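Local atomic coordinates of divalent-cation tolerance protein CutA (Pyrococcus horikoshii, PDB entry 4NYO), a protein that binds copper at the interface between two trimers and is involved in resistance toward heavy metals. Residues A[3-8]-A[79-84]. Sequence-based numbering, arbitrary orientation.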
ATOM      1  N   ILE A   3       5.941  -8.055   1.996  1.00 19.90           N
ATOM      2  CA  ILE A   3       5.693  -6.768   2.618  1.00 20.76           C
ATOM      3  C   ILE A   3       4.721  -7.086   3.739  1.00 19.63           C
ATOM      4  O   ILE A   3       3.858  -7.956   3.603  1.00 17.84           O
ATOM      5  CB  ILE A   3       5.051  -5.755   1.646  1.00 23.43           C
ATOM      6  CG1 ILE A   3       6.134  -5.154   0.747  1.00 24.89           C
ATOM      7  CG2 ILE A   3       4.321  -4.665   2.429  1.00 24.75           C
ATOM      8  CD1 ILE A   3       5.634  -4.085  -0.196  1.00 30.83           C
ATOM      9  N   VAL A   4       4.882  -6.408   4.862  1.00 19.57           N
ATOM     10  CA  VAL A   4       3.994  -6.621   5.984  1.00 20.05           C
ATOM     11  C   VAL A   4       3.416  -5.268   6.333  1.00 20.39           C
ATOM     12  O   VAL A   4       4.153  -4.288   6.468  1.00 20.52           O
ATOM     13  CB  VAL A   4       4.745  -7.210   7.189  1.00 18.81           C
ATOM     14  CG1 VAL A   4       3.787  -7.416   8.352  1.00 21.22           C
ATOM     15  CG2 VAL A   4       5.385  -8.529   6.793  1.00 19.85           C
ATOM     16  N   TYR A   5       2.094  -5.210   6.441  1.00 20.15           N
ATOM     17  CA  TYR A   5       1.417  -3.965   6.769  1.00 20.97           C
ATOM     18  C   TYR A   5       0.764  -4.050   8.139  1.00 20.53           C
ATOM     19  O   TYR A   5       0.047  -5.003   8.434  1.00 21.91           O
ATOM     20  CB  TYR A   5       0.352  -3.655   5.713  1.00 20.24           C
ATOM     21  CG  TYR A   5      -0.374  -2.341   5.922  1.00 23.69           C
ATOM     22  CD1 TYR A   5       0.307  -1.125   5.839  1.00 24.07           C
ATOM     23  CD2 TYR A   5      -1.742  -2.311   6.190  1.00 21.80           C
ATOM     24  CE1 TYR A   5      -0.357   0.091   6.014  1.00 24.11           C
ATOM     25  CE2 TYR A   5      -2.419  -1.096   6.371  1.00 24.28           C
ATOM     26  CZ  TYR A   5      -1.718   0.099   6.280  1.00 23.86           C
ATOM     27  OH  TYR A   5      -2.371   1.302   6.444  1.00 22.93           O
ATOM     28  N   THR A   6       1.029  -3.057   8.982  1.00 19.32           N
ATOM     29  CA  THR A   6       0.429  -3.006  10.308  1.00 20.91           C
ATOM     30  C   THR A   6       0.179  -1.545  10.674  1.00 20.55           C
ATOM     31  O   THR A   6       0.753  -0.642  10.061  1.00 21.41           O
ATOM     32  CB  THR A   6       1.339  -3.674  11.376  1.00 21.14           C
ATOM     33  OG1 THR A   6       0.651  -3.701  12.633  1.00 20.70           O
ATOM     34  CG2 THR A   6       2.652  -2.906  11.540  1.00 22.32           C
ATOM     35  N   THR A   7      -0.692  -1.302  11.648  1.00 21.24           N
ATOM     36  CA  THR A   7      -0.983   0.068  12.059  1.00 20.10           C
ATOM     37  C   THR A   7      -0.767   0.255  13.554  1.00 21.21           C
ATOM     38  O   THR A   7      -0.877  -0.695  14.333  1.00 19.79           O
ATOM     39  CB  THR A   7      -2.433   0.485  11.702  1.00 20.26           C
ATOM     40  OG1 THR A   7      -3.369  -0.227  12.521  1.00 19.08           O
ATOM     41  CG2 THR A   7      -2.724   0.180  10.244  1.00 20.10           C
ATOM     42  N   PHE A   8      -0.442   1.485  13.940  1.00 20.31           N
ATOM     43  CA  PHE A   8      -0.194   1.824  15.335  1.00 22.03           C
ATOM     44  C   PHE A   8      -1.037   3.025  15.745  1.00 22.76           C
ATOM     45  O   PHE A   8      -1.415   3.845  14.908  1.00 24.40           O
ATOM     46  CB  PHE A   8       1.287   2.164  15.559  1.00 21.81           C
ATOM     47  CG  PHE A   8       2.237   1.044  15.231  1.00 22.31           C
ATOM     48  CD1 PHE A   8       2.734   0.887  13.940  1.00 20.40           C
ATOM     49  CD2 PHE A   8       2.638   0.147  16.218  1.00 20.55           C
ATOM     50  CE1 PHE A   8       3.616  -0.144  13.635  1.00 20.92           C
ATOM     51  CE2 PHE A   8       3.519  -0.889  15.925  1.00 19.76           C
ATOM     52  CZ  PHE A   8       4.011  -1.037  14.632  1.00 21.40           C
ATOM     53  N   ALA A  79      -3.311  -5.381  13.377  1.00 23.55           N
ATOM     54  CA  ALA A  79      -3.398  -5.921  12.033  1.00 22.58           C
ATOM     55  C   ALA A  79      -1.971  -6.258  11.626  1.00 22.19           C
ATOM     56  O   ALA A  79      -1.103  -5.390  11.647  1.00 22.18           O
ATOM     57  CB  ALA A  79      -3.990  -4.878  11.076  1.00 23.20           C
ATOM     58  N   ILE A  80      -1.717  -7.525  11.304  1.00 21.14           N
ATOM     59  CA  ILE A  80      -0.393  -7.949  10.858  1.00 19.91           C
ATOM     60  C   ILE A  80      -0.643  -8.652   9.532  1.00 19.51           C
ATOM     61  O   ILE A  80      -0.820  -9.869   9.476  1.00 20.08           O
ATOM     62  CB  ILE A  80       0.272  -8.924  11.850  1.00 20.36           C
ATOM     63  CG1 ILE A  80       0.259  -8.330  13.264  1.00 21.20           C
ATOM     64  CG2 ILE A  80       1.713  -9.175  11.422  1.00 21.94           C
ATOM     65  CD1 ILE A  80       0.821  -9.267  14.333  1.00 23.44           C
ATOM     66  N   ILE A  81      -0.655  -7.857   8.470  1.00 18.20           N
ATOM     67  CA  ILE A  81      -0.956  -8.325   7.123  1.00 18.79           C
ATOM     68  C   ILE A  81       0.244  -8.632   6.234  1.00 17.94           C
ATOM     69  O   ILE A  81       1.112  -7.786   6.038  1.00 18.72           O
ATOM     70  CB  ILE A  81      -1.863  -7.275   6.439  1.00 18.48           C
ATOM     71  CG1 ILE A  81      -3.197  -7.209   7.192  1.00 20.02           C
ATOM     72  CG2 ILE A  81      -2.047  -7.595   4.961  1.00 18.65           C
ATOM     73  CD1 ILE A  81      -4.008  -5.944   6.935  1.00 19.18           C
ATOM     74  N   ARG A  82       0.281  -9.846   5.687  1.00 17.78           N
ATOM     75  CA  ARG A  82       1.378 -10.258   4.813  1.00 17.34           C
ATOM     76  C   ARG A  82       0.969 -10.279   3.346  1.00 18.25           C
ATOM     77  O   ARG A  82      -0.014 -10.914   2.979  1.00 19.17           O
ATOM     78  CB  ARG A  82       1.895 -11.658   5.183  1.00 16.69           C
ATOM     79  CG  ARG A  82       2.757 -12.287   4.078  1.00 18.88           C
ATOM     80  CD  ARG A  82       3.253 -13.698   4.408  1.00 22.78           C
ATOM     81  NE  ARG A  82       3.845 -14.352   3.235  1.00 22.15           N
ATOM     82  CZ  ARG A  82       4.606 -15.444   3.284  1.00 23.63           C
ATOM     83  NH1 ARG A  82       4.882 -16.022   4.448  1.00 23.08           N
ATOM     84  NH2 ARG A  82       5.094 -15.966   2.166  1.00 22.46           N
ATOM     85  N   ILE A  83       1.742  -9.589   2.518  1.00 18.44           N
ATOM     86  CA  ILE A  83       1.498  -9.544   1.080  1.00 20.31           C
ATOM     87  C   ILE A  83       2.793  -9.954   0.386  1.00 20.84           C
ATOM     88  O   ILE A  83       3.821  -9.289   0.533  1.00 21.45           O
ATOM     89  CB  ILE A  83       1.085  -8.123   0.621  1.00 22.62           C
ATOM     90  CG1 ILE A  83      -0.249  -7.742   1.274  1.00 26.14           C
ATOM     91  CG2 ILE A  83       0.955  -8.079  -0.898  1.00 22.25           C
ATOM     92  CD1 ILE A  83      -0.732  -6.346   0.945  1.00 28.32           C
ATOM     93  N   ASP A  84       2.755 -11.065  -0.346  1.00 20.15           N
ATOM     94  CA  ASP A  84       3.946 -11.537  -1.043  1.00 20.70           C
ATOM     95  C   ASP A  84       4.274 -10.616  -2.213  1.00 20.97           C
ATOM     96  O   ASP A  84       3.378 -10.097  -2.876  1.00 19.73           O
ATOM     97  CB  ASP A  84       3.744 -12.959  -1.579  1.00 24.21           C
ATOM     98  CG  ASP A  84       3.611 -13.996  -0.480  1.00 25.30           C
ATOM     99  OD1 ASP A  84       3.592 -15.197  -0.813  1.00 30.15           O
ATOM    100  OD2 ASP A  84       3.516 -13.624   0.707  1.00 29.01           O
TER
HETATM  101  O   HOH W   1      -3.100  -2.665  13.712  1.00 27.72           O
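Tyr-5 and Ile-81 face each other as an antiparallel hydrogen-bonded pair, Tyr-5 N reaching Ile-81 O at 2.8 Å while Ile-81 N returns a bond to Tyr-5 O. Two residues along, Ile-3 and Ile-83 repeat the exchange, with Ile-83 N giving a bond of 2.9 Å to Ile-3 O. These four bonds mark the tight part of the contact. On the face carrying Ile-3, Tyr-5, Ile-81 and Ile-83, Tyr-5 CB lies 4.3 Å from Ile-81 CB, and Ile-81 CD1 meets the edge of the tyrosine ring near its plane. Tyr-5 OH itself is bound by Asn-31 of the second subunit. On the other face Val-4 and Ile-80 run side by side: Val-4 CG1, anti to its own N (chi1 180°), comes to 4.1 Å from Ile-80 CG2. The arrangement illustrates how the ferredoxin-like CutA fold is built into a trimer: strand 2-8 is central in the sheet, and strand 81-84, at its edge within the chain, is extended by an antiparallel strand of the second subunit. Beyond Ile-80 the two chains part. Here the Thr-6 hydroxyl takes over, OG1 donating to Ala-79 O at 2.6 Å, and one water bridges the widening gap, accepting from Ala-79 N at 2.7 Å and donating to Thr-7 O. The other looser margin is the partly exposed end, where the guanidinium of Arg-82 turns from strand 2-8 and its NE grips Asp-84 OD2 through the syn lone pair, a salt bridge of 2.7 Å.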